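Local coordinates for type II secretion system protein H (Vibrio cholerae, PDB 4DQ9) that forms part of the pseudopilus tip complex that recognises and binds substrates for energy-dependent export of proteases and toxins from the periplasm, at residues Q29-R34 against Q54-D59; G70-F75 against W82-R87. One frame throughout, in Å; residues are numbered along the deposited sequence.

Interaction 1 of 2, residues Q29-R34 against Q54-D59; sequences QDFGVR and QKWQND. With NA (sodium ion), chain D.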
ATOM      1  N   GLN A  29       6.765  -3.432 -12.171  1.00 23.38           N
ATOM      2  CA  GLN A  29       6.808  -3.098 -10.751  1.00 23.67           C
ATOM      3  C   GLN A  29       5.711  -2.056 -10.481  1.00 21.63           C
ATOM      4  O   GLN A  29       5.210  -1.427 -11.419  1.00 21.39           O
ATOM      5  CB  GLN A  29       8.170  -2.606 -10.281  1.00 27.56           C
ATOM      6  CG  GLN A  29       9.375  -3.623 -10.480  1.00 31.34           C
ATOM      7  CD  GLN A  29       9.272  -5.102  -9.866  1.00 43.21           C
ATOM      8  OE1 GLN A  29       8.951  -5.332  -8.671  1.00 42.91           O
ATOM      9  NE2 GLN A  29       9.628  -6.091 -10.703  1.00 45.32           N
ATOM     10  N   ASP A  30       5.290  -1.932  -9.217  1.00 21.73           N
ATOM     11  CA  ASP A  30       4.206  -0.992  -8.852  1.00 22.85           C
ATOM     12  C   ASP A  30       4.851   0.237  -8.195  1.00 20.53           C
ATOM     13  O   ASP A  30       5.853   0.161  -7.423  1.00 20.55           O
ATOM     14  CB  ASP A  30       3.244  -1.556  -7.845  1.00 22.54           C
ATOM     15  CG  ASP A  30       2.340  -2.656  -8.361  1.00 27.35           C
ATOM     16  OD1 ASP A  30       2.171  -2.892  -9.560  1.00 24.85           O
ATOM     17  OD2 ASP A  30       1.754  -3.322  -7.474  1.00 36.68           O
ATOM     18  N   PHE A  31       4.293   1.395  -8.519  1.00 17.76           N
ATOM     19  CA  PHE A  31       4.671   2.697  -7.982  1.00 17.05           C
ATOM     20  C   PHE A  31       3.478   3.399  -7.381  1.00 17.32           C
ATOM     21  O   PHE A  31       2.401   2.846  -7.377  1.00 16.46           O
ATOM     22  CB  PHE A  31       5.319   3.521  -9.121  1.00 17.43           C
ATOM     23  CG  PHE A  31       6.587   2.901  -9.643  1.00 16.28           C
ATOM     24  CD1 PHE A  31       6.566   1.938 -10.677  1.00 19.08           C
ATOM     25  CD2 PHE A  31       7.835   3.224  -9.104  1.00 16.92           C
ATOM     26  CE1 PHE A  31       7.708   1.363 -11.149  1.00 22.62           C
ATOM     27  CE2 PHE A  31       8.978   2.610  -9.557  1.00 21.22           C
ATOM     28  CZ  PHE A  31       8.953   1.715 -10.576  1.00 19.31           C
ATOM     29  N   GLY A  32       3.692   4.557  -6.810  1.00 16.50           N
ATOM     30  CA  GLY A  32       2.613   5.223  -6.176  1.00 16.49           C
ATOM     31  C   GLY A  32       2.982   6.686  -5.944  1.00 16.66           C
ATOM     32  O   GLY A  32       4.155   7.036  -5.981  1.00 16.07           O
ATOM     33  N   VAL A  33       1.978   7.532  -5.620  1.00 16.10           N
ATOM     34  CA  VAL A  33       2.239   8.906  -5.290  1.00 16.06           C
ATOM     35  C   VAL A  33       1.559   9.178  -3.931  1.00 14.98           C
ATOM     36  O   VAL A  33       0.410   8.799  -3.704  1.00 16.41           O
ATOM     37  CB  VAL A  33       1.683   9.904  -6.295  1.00 15.44           C
ATOM     38  CG1 VAL A  33       1.893  11.288  -5.735  1.00 17.48           C
ATOM     39  CG2 VAL A  33       2.240   9.674  -7.640  1.00 18.30           C
ATOM     40  N   ARG A  34       2.344   9.666  -2.950  1.00 14.81           N
ATOM     41  CA  ARG A  34       1.801  10.148  -1.673  1.00 17.11           C
ATOM     42  C   ARG A  34       1.619  11.677  -1.744  1.00 17.04           C
ATOM     43  O   ARG A  34       2.575  12.367  -2.175  1.00 16.87           O
ATOM     44  CB  ARG A  34       2.642   9.746  -0.504  1.00 18.09           C
ATOM     45  CG  ARG A  34       1.819  10.068   0.756  1.00 24.21           C
ATOM     46  CD  ARG A  34       2.430   9.608   1.941  1.00 30.02           C
ATOM     47  NE  ARG A  34       3.592  10.464   2.140  1.00 31.84           N
ATOM     48  CZ  ARG A  34       4.853  10.075   2.106  1.00 33.45           C
ATOM     49  NH1 ARG A  34       5.192   8.828   1.861  1.00 25.40           N
ATOM     50  NH2 ARG A  34       5.786  11.009   2.281  1.00 37.11           N
ATOM     51  N   GLN A  54       8.842   2.622  -0.649  1.00 16.89           N
ATOM     52  CA  GLN A  54      10.029   3.434  -0.423  1.00 17.11           C
ATOM     53  C   GLN A  54      10.086   4.518  -1.442  1.00 14.59           C
ATOM     54  O   GLN A  54       9.556   4.353  -2.542  1.00 17.59           O
ATOM     55  CB  GLN A  54      11.342   2.592  -0.399  1.00 19.92           C
ATOM     56  CG  GLN A  54      11.389   1.527   0.703  1.00 23.02           C
ATOM     57  CD  GLN A  54      11.534   2.095   2.137  1.00 28.41           C
ATOM     58  OE1 GLN A  54      12.076   3.195   2.353  1.00 29.84           O
ATOM     59  NE2 GLN A  54      11.062   1.344   3.121  1.00 33.06           N
ATOM     60  N   LYS A  55      10.763   5.629  -1.131  1.00 16.55           N
ATOM     61  CA  LYS A  55      10.975   6.608  -2.188  1.00 16.48           C
ATOM     62  C   LYS A  55      11.731   5.987  -3.405  1.00 16.99           C
ATOM     63  O   LYS A  55      12.689   5.198  -3.243  1.00 18.83           O
ATOM     64  CB  LYS A  55      11.737   7.841  -1.666  1.00 18.83           C
ATOM     65  CG  LYS A  55      11.080   8.614  -0.592  1.00 21.00           C
ATOM     66  CD  LYS A  55      12.016   9.769  -0.172  1.00 23.73           C
ATOM     67  CE  LYS A  55      11.388  10.532   0.937  1.00 31.78           C
ATOM     68  NZ  LYS A  55      12.443  11.497   1.407  1.00 35.26           N
ATOM     69  N   TRP A  56      11.305   6.282  -4.610  1.00 16.40           N
ATOM     70  CA  TRP A  56      11.925   5.620  -5.797  1.00 17.33           C
ATOM     71  C   TRP A  56      13.246   6.303  -6.106  1.00 20.32           C
ATOM     72  O   TRP A  56      13.243   7.376  -6.724  1.00 20.84           O
ATOM     73  CB  TRP A  56      10.955   5.659  -6.983  1.00 18.41           C
ATOM     74  CG  TRP A  56      11.442   5.001  -8.200  1.00 18.83           C
ATOM     75  CD1 TRP A  56      12.200   3.858  -8.259  1.00 19.92           C
ATOM     76  CD2 TRP A  56      11.304   5.444  -9.570  1.00 18.46           C
ATOM     77  NE1 TRP A  56      12.536   3.573  -9.555  1.00 19.99           N
ATOM     78  CE2 TRP A  56      11.974   4.512 -10.380  1.00 18.78           C
ATOM     79  CE3 TRP A  56      10.669   6.526 -10.192  1.00 19.02           C
ATOM     80  CZ2 TRP A  56      12.006   4.625 -11.773  1.00 18.86           C
ATOM     81  CZ3 TRP A  56      10.735   6.624 -11.593  1.00 22.02           C
ATOM     82  CH2 TRP A  56      11.389   5.688 -12.342  1.00 21.26           C
ATOM     83  N   GLN A  57      14.354   5.609  -5.869  1.00 22.07           N
ATOM     84  CA  GLN A  57      15.657   6.229  -6.252  1.00 24.32           C
ATOM     85  C   GLN A  57      15.960   5.813  -7.657  1.00 22.80           C
ATOM     86  O   GLN A  57      15.889   4.648  -8.014  1.00 23.75           O
ATOM     87  CB  GLN A  57      16.758   5.952  -5.226  1.00 26.98           C
ATOM     88  CG  GLN A  57      16.253   6.427  -3.897  1.00 33.88           C
ATOM     89  CD  GLN A  57      17.300   6.765  -2.918  1.00 38.46           C
ATOM     90  OE1 GLN A  57      18.297   7.456  -3.252  1.00 45.04           O
ATOM     91  NE2 GLN A  57      17.097   6.307  -1.656  1.00 42.18           N
ATOM     92  N   ASN A  58      16.157   6.806  -8.530  1.00 20.98           N
ATOM     93  CA  ASN A  58      16.197   6.501  -9.921  1.00 20.29           C
ATOM     94  C   ASN A  58      16.969   7.572 -10.642  1.00 21.21           C
ATOM     95  O   ASN A  58      17.212   8.636 -10.055  1.00 20.37           O
ATOM     96  CB  ASN A  58      14.807   6.381 -10.473  1.00 19.84           C
ATOM     97  CG  ASN A  58      14.110   7.740 -10.552  1.00 20.81           C
ATOM     98  OD1 ASN A  58      14.178   8.399 -11.590  1.00 20.41           O
ATOM     99  ND2 ASN A  58      13.533   8.205  -9.447  1.00 19.86           N
ATOM    100  N   ASP A  59      17.271   7.320 -11.902  1.00 19.89           N
ATOM    101  CA  ASP A  59      18.054   8.244 -12.709  1.00 21.59           C
ATOM    102  C   ASP A  59      17.226   9.011 -13.709  1.00 21.46           C
ATOM    103  O   ASP A  59      17.779   9.472 -14.704  1.00 24.28           O
ATOM    104  CB  ASP A  59      19.270   7.550 -13.433  1.00 23.27           C
ATOM    105  CG  ASP A  59      18.836   6.586 -14.577  1.00 27.70           C
ATOM    106  OD1 ASP A  59      17.642   6.271 -14.746  1.00 23.52           O
ATOM    107  OD2 ASP A  59      19.728   6.126 -15.341  1.00 33.08           O
TER
HETATM  108 NA    NA D 202      11.939   5.764   1.435  1.00 28.41          NA
HETATM  109  O   HOH W   1      14.588   6.560   1.116  1.00 30.62           O
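Phe-31 and Trp-56 make this contact between them. The phenyl ring of Phe-31 drives its CE2 corner onto one face of the indole, in an edge-to-face pair with the Phe-31 and five-membered-ring centroids 4.8 Å apart and the planes at 64°. The closest approach is Phe-31 CE2 to Trp-56 CE2, 3.6 Å, and Phe-31 CE2 lies at similar range from every atom of the five-membered ring, while Phe-31 CD2 and CZ stand further off. Trp-56 reaches across because its CG is anti to the backbone N (chi1 -178°). Its other face is taken within its own segment: Asn-58 CB sits over the indole centre, and Asn-58 ND2 turns back to donate to Trp-56 O (2.9 Å), from well above the carbonyl plane. The indole is thus held between a phenyl edge and an asparagine, with Leu-19, Leu-20 and Glu-23 of helix 2-27 also against it. Trp-56 lies where strand 54-66 is interrupted, and reaches over the intervening strand 41-48 to Phe-31 on the sheet's helix-facing side.

The other end is looser and partly open to solvent. There Gln-54 OE1 binds a sodium ion at 2.7 Å, with water 1 and Glu-110 OE2 as further ligands. Glu-110 OE1 pairs with Arg-34 NH1 in a salt bridge, so one carboxylate links the ion to the other segment. No hydrogen bond runs directly between the two segments: their direct cohesion is aromatic and apolar, and the polar links run within 54-59, to neighbouring residues and through the sodium site.

Interaction 2 of 2, residues G70-F75 against W82-R87; sequences GLQLDF and WQKDDR
The backbones of 70-75 and 82-87 come closest at Phe-75 and Trp-82, whose CA atoms are 5.5 Å apart, and, with opposite chain sense, stay close as far as Asp-74 and Lys-84, whose CA atoms are 5.9 Å apart. One direct backbone bond joins them, Gln-83 N to Phe-75 O at 2.8 Å. Next to it the carboxylate of Asp-74 stands in for a second acceptor: OD1 takes Lys-84 N on its syn side (2.9 Å) and Phe-75 N on its anti side, from opposite faces of the carboxylate plane. Two backbone N-H groups should hold the carboxylate in place and favour its charged form. Strand 71-77 is an outermost strand of its antiparallel sheet within the chain, paired on one side with strand 126-132; the irregular segment 82-87 returns along it after the strand ends. Gln-83 lays its CG over one face of the Phe-75 ring, a CH-pi contact 3.7 Å from the centroid, with its amide nearly parallel to the ring. The indole of Trp-82 brings CE3 to 3.6 Å from Phe-75 N, while its NE1 bonds Asp-138. Extended beyond CG, Lys-84 runs past Leu-73 O, and its NZ donates to water 2 (3.0 Å), which also accepts from Leu-73 N.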
ATOM      1  N   GLY A  70       3.275  30.247  -1.645  1.00 26.57           N
ATOM      2  CA  GLY A  70       2.269  30.975  -2.406  1.00 23.06           C
ATOM      3  C   GLY A  70       1.357  30.054  -3.165  1.00 20.95           C
ATOM      4  O   GLY A  70       0.303  30.537  -3.588  1.00 20.75           O
ATOM      5  N   LEU A  71       1.754  28.776  -3.391  1.00 18.94           N
ATOM      6  CA  LEU A  71       0.878  27.791  -3.980  1.00 17.38           C
ATOM      7  C   LEU A  71       0.314  26.834  -2.949  1.00 18.78           C
ATOM      8  O   LEU A  71       0.953  26.606  -1.905  1.00 20.89           O
ATOM      9  CB  LEU A  71       1.604  26.929  -5.054  1.00 17.40           C
ATOM     10  CG  LEU A  71       2.054  27.756  -6.206  1.00 18.45           C
ATOM     11  CD1 LEU A  71       2.922  26.888  -7.084  1.00 20.48           C
ATOM     12  CD2 LEU A  71       0.833  28.222  -7.008  1.00 19.51           C
ATOM     13  N   GLN A  72      -0.855  26.292  -3.270  1.00 15.98           N
ATOM     14  CA  GLN A  72      -1.566  25.273  -2.469  1.00 17.33           C
ATOM     15  C   GLN A  72      -1.777  24.084  -3.393  1.00 16.71           C
ATOM     16  O   GLN A  72      -1.861  24.238  -4.637  1.00 16.28           O
ATOM     17  CB  GLN A  72      -2.934  25.721  -2.007  1.00 20.23           C
ATOM     18  CG  GLN A  72      -2.965  27.008  -1.136  1.00 25.80           C
ATOM     19  CD  GLN A  72      -2.545  26.743   0.223  1.00 32.04           C
ATOM     20  OE1 GLN A  72      -1.696  25.886   0.460  1.00 39.98           O
ATOM     21  NE2 GLN A  72      -3.133  27.453   1.182  1.00 36.29           N
ATOM     22  N   LEU A  73      -1.946  22.929  -2.771  1.00 17.17           N
ATOM     23  CA  LEU A  73      -2.492  21.850  -3.529  1.00 17.34           C
ATOM     24  C   LEU A  73      -3.657  21.145  -2.769  1.00 14.21           C
ATOM     25  O   LEU A  73      -3.806  21.249  -1.537  1.00 17.24           O
ATOM     26  CB  LEU A  73      -1.532  20.848  -3.990  1.00 18.81           C
ATOM     27  CG  LEU A  73      -0.629  20.159  -3.014  1.00 16.36           C
ATOM     28  CD1 LEU A  73      -1.310  19.056  -2.295  1.00 19.55           C
ATOM     29  CD2 LEU A  73       0.472  19.500  -3.800  1.00 21.50           C
ATOM     30  N   ASP A  74      -4.438  20.426  -3.538  1.00 14.72           N
ATOM     31  CA  ASP A  74      -5.564  19.657  -3.013  1.00 16.72           C
ATOM     32  C   ASP A  74      -5.898  18.484  -3.893  1.00 16.18           C
ATOM     33  O   ASP A  74      -5.392  18.423  -5.033  1.00 15.96           O
ATOM     34  CB  ASP A  74      -6.761  20.577  -2.853  1.00 17.96           C
ATOM     35  CG  ASP A  74      -7.736  20.120  -1.772  1.00 18.50           C
ATOM     36  OD1 ASP A  74      -7.647  18.974  -1.199  1.00 17.01           O
ATOM     37  OD2 ASP A  74      -8.609  20.993  -1.373  1.00 20.45           O
ATOM     38  N   PHE A  75      -6.651  17.523  -3.403  1.00 16.59           N
ATOM     39  CA  PHE A  75      -6.914  16.363  -4.234  1.00 16.29           C
ATOM     40  C   PHE A  75      -8.297  15.751  -3.825  1.00 14.94           C
ATOM     41  O   PHE A  75      -8.766  15.952  -2.682  1.00 16.98           O
ATOM     42  CB  PHE A  75      -5.824  15.297  -4.243  1.00 15.71           C
ATOM     43  CG  PHE A  75      -5.724  14.433  -3.030  1.00 16.38           C
ATOM     44  CD1 PHE A  75      -5.193  14.940  -1.835  1.00 20.20           C
ATOM     45  CD2 PHE A  75      -6.095  13.099  -3.098  1.00 17.15           C
ATOM     46  CE1 PHE A  75      -5.075  14.166  -0.677  1.00 24.08           C
ATOM     47  CE2 PHE A  75      -6.010  12.281  -1.936  1.00 17.38           C
ATOM     48  CZ  PHE A  75      -5.514  12.842  -0.703  1.00 23.06           C
ATOM     49  N   TRP A  82     -13.056  17.109  -1.860  1.00 21.91           N
ATOM     50  CA  TRP A  82     -11.662  17.602  -1.690  1.00 20.95           C
ATOM     51  C   TRP A  82     -11.175  17.186  -0.306  1.00 21.33           C
ATOM     52  O   TRP A  82     -11.939  17.184   0.678  1.00 22.10           O
ATOM     53  CB  TRP A  82     -11.538  19.141  -1.851  1.00 20.10           C
ATOM     54  CG  TRP A  82     -11.862  19.628  -3.205  1.00 20.75           C
ATOM     55  CD1 TRP A  82     -13.013  20.284  -3.636  1.00 21.29           C
ATOM     56  CD2 TRP A  82     -11.032  19.497  -4.357  1.00 20.13           C
ATOM     57  NE1 TRP A  82     -12.886  20.606  -4.953  1.00 24.44           N
ATOM     58  CE2 TRP A  82     -11.684  20.121  -5.424  1.00 22.65           C
ATOM     59  CE3 TRP A  82      -9.746  18.971  -4.592  1.00 18.86           C
ATOM     60  CZ2 TRP A  82     -11.092  20.169  -6.705  1.00 18.77           C
ATOM     61  CZ3 TRP A  82      -9.210  18.982  -5.826  1.00 17.06           C
ATOM     62  CH2 TRP A  82      -9.865  19.574  -6.893  1.00 22.86           C
ATOM     63  N   GLN A  83      -9.903  16.794  -0.228  1.00 20.25           N
ATOM     64  CA  GLN A  83      -9.306  16.234   0.969  1.00 20.57           C
ATOM     65  C   GLN A  83      -8.834  17.232   1.997  1.00 20.56           C
ATOM     66  O   GLN A  83      -8.852  16.943   3.213  1.00 22.99           O
ATOM     67  CB  GLN A  83      -8.184  15.274   0.602  1.00 21.23           C
ATOM     68  CG  GLN A  83      -8.784  14.065  -0.118  1.00 23.78           C
ATOM     69  CD  GLN A  83      -9.104  12.873   0.751  1.00 30.75           C
ATOM     70  OE1 GLN A  83      -8.695  12.775   1.896  1.00 37.81           O
ATOM     71  NE2 GLN A  83      -9.757  11.889   0.156  1.00 36.29           N
ATOM     72  N   LYS A  84      -8.397  18.397   1.541  1.00 18.78           N
ATOM     73  CA  LYS A  84      -7.788  19.349   2.460  1.00 20.59           C
ATOM     74  C   LYS A  84      -8.896  19.985   3.324  1.00 21.43           C
ATOM     75  O   LYS A  84      -9.941  20.386   2.797  1.00 20.74           O
ATOM     76  CB  LYS A  84      -6.997  20.387   1.642  1.00 18.68           C
ATOM     77  CG  LYS A  84      -6.139  21.329   2.536  1.00 21.13           C
ATOM     78  CD  LYS A  84      -5.162  22.196   1.771  1.00 26.23           C
ATOM     79  CE  LYS A  84      -4.135  22.879   2.710  1.00 25.89           C
ATOM     80  NZ  LYS A  84      -3.508  24.036   2.006  1.00 28.44           N
ATOM     81  N   ASP A  85      -8.606  20.194   4.612  1.00 19.05           N
ATOM     82  CA  ASP A  85      -9.548  20.911   5.500  1.00 19.72           C
ATOM     83  C   ASP A  85      -9.365  22.416   5.313  1.00 20.63           C
ATOM     84  O   ASP A  85      -8.526  22.844   4.561  1.00 20.96           O
ATOM     85  CB  ASP A  85      -9.389  20.448   6.951  1.00 20.39           C
ATOM     86  CG  ASP A  85      -8.081  20.745   7.537  1.00 18.75           C
ATOM     87  OD1 ASP A  85      -7.624  21.882   7.545  1.00 25.12           O
ATOM     88  OD2 ASP A  85      -7.456  19.821   8.097  1.00 23.10           O
ATOM     89  N   ASP A  86     -10.210  23.231   5.982  1.00 18.78           N
ATOM     90  CA  ASP A  86     -10.215  24.647   5.851  1.00 21.02           C
ATOM     91  C   ASP A  86      -9.150  25.418   6.615  1.00 19.36           C
ATOM     92  O   ASP A  86      -9.047  26.611   6.457  1.00 19.77           O
ATOM     93  CB  ASP A  86     -11.557  25.165   6.381  1.00 24.46           C
ATOM     94  CG  ASP A  86     -12.647  25.017   5.412  1.00 29.74           C
ATOM     95  OD1 ASP A  86     -12.394  24.751   4.215  1.00 35.64           O
ATOM     96  OD2 ASP A  86     -13.794  25.267   5.842  1.00 28.28           O
ATOM     97  N   ARG A  87      -8.411  24.791   7.500  1.00 19.73           N
ATOM     98  CA  ARG A  87      -7.440  25.521   8.254  1.00 19.91           C
ATOM     99  C   ARG A  87      -6.438  26.193   7.393  1.00 18.83           C
ATOM    100  O   ARG A  87      -6.070  25.685   6.283  1.00 20.25           O
ATOM    101  CB  ARG A  87      -6.685  24.611   9.202  1.00 18.56           C
ATOM    102  CG  ARG A  87      -7.533  24.065  10.275  1.00 21.75           C
ATOM    103  CD  ARG A  87      -6.873  23.115  11.243  1.00 19.20           C
ATOM    104  NE  ARG A  87      -6.493  21.896  10.552  1.00 22.32           N
ATOM    105  CZ  ARG A  87      -5.905  20.878  11.127  1.00 24.12           C
ATOM    106  NH1 ARG A  87      -5.655  20.907  12.434  1.00 21.52           N
ATOM    107  NH2 ARG A  87      -5.619  19.802  10.388  1.00 22.68           N
TER
HETATM  108  O   HOH W   2      -2.007  22.305   0.136  1.00 10.40           O
HETATM  109  O   HOH W   3     -10.482  21.355   0.423  1.00 10.97           O

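Interaction 1 is buried and interaction 2 only partly so, yet the second covers more surface, 403 against 110 Å². They lie on opposite sides of the chain's centre, with centres about 23 Å apart. Each belongs to a different antiparallel sheet: 29-34 and 54-59 include parts of strands of the sheet that contains 41-48, whereas 70-75 lies largely on 71-77, an outermost strand of the other sheet within this chain. Helix 2-27 touches Phe-31 and Trp-56, and also Leu-71, which itself takes no part in the contact with 82-87. The buried first contact is an aromatic pair between sheet and helix; the second uses backbone, carboxylate and water bonds at a sheet edge, along with a CH-pi contact.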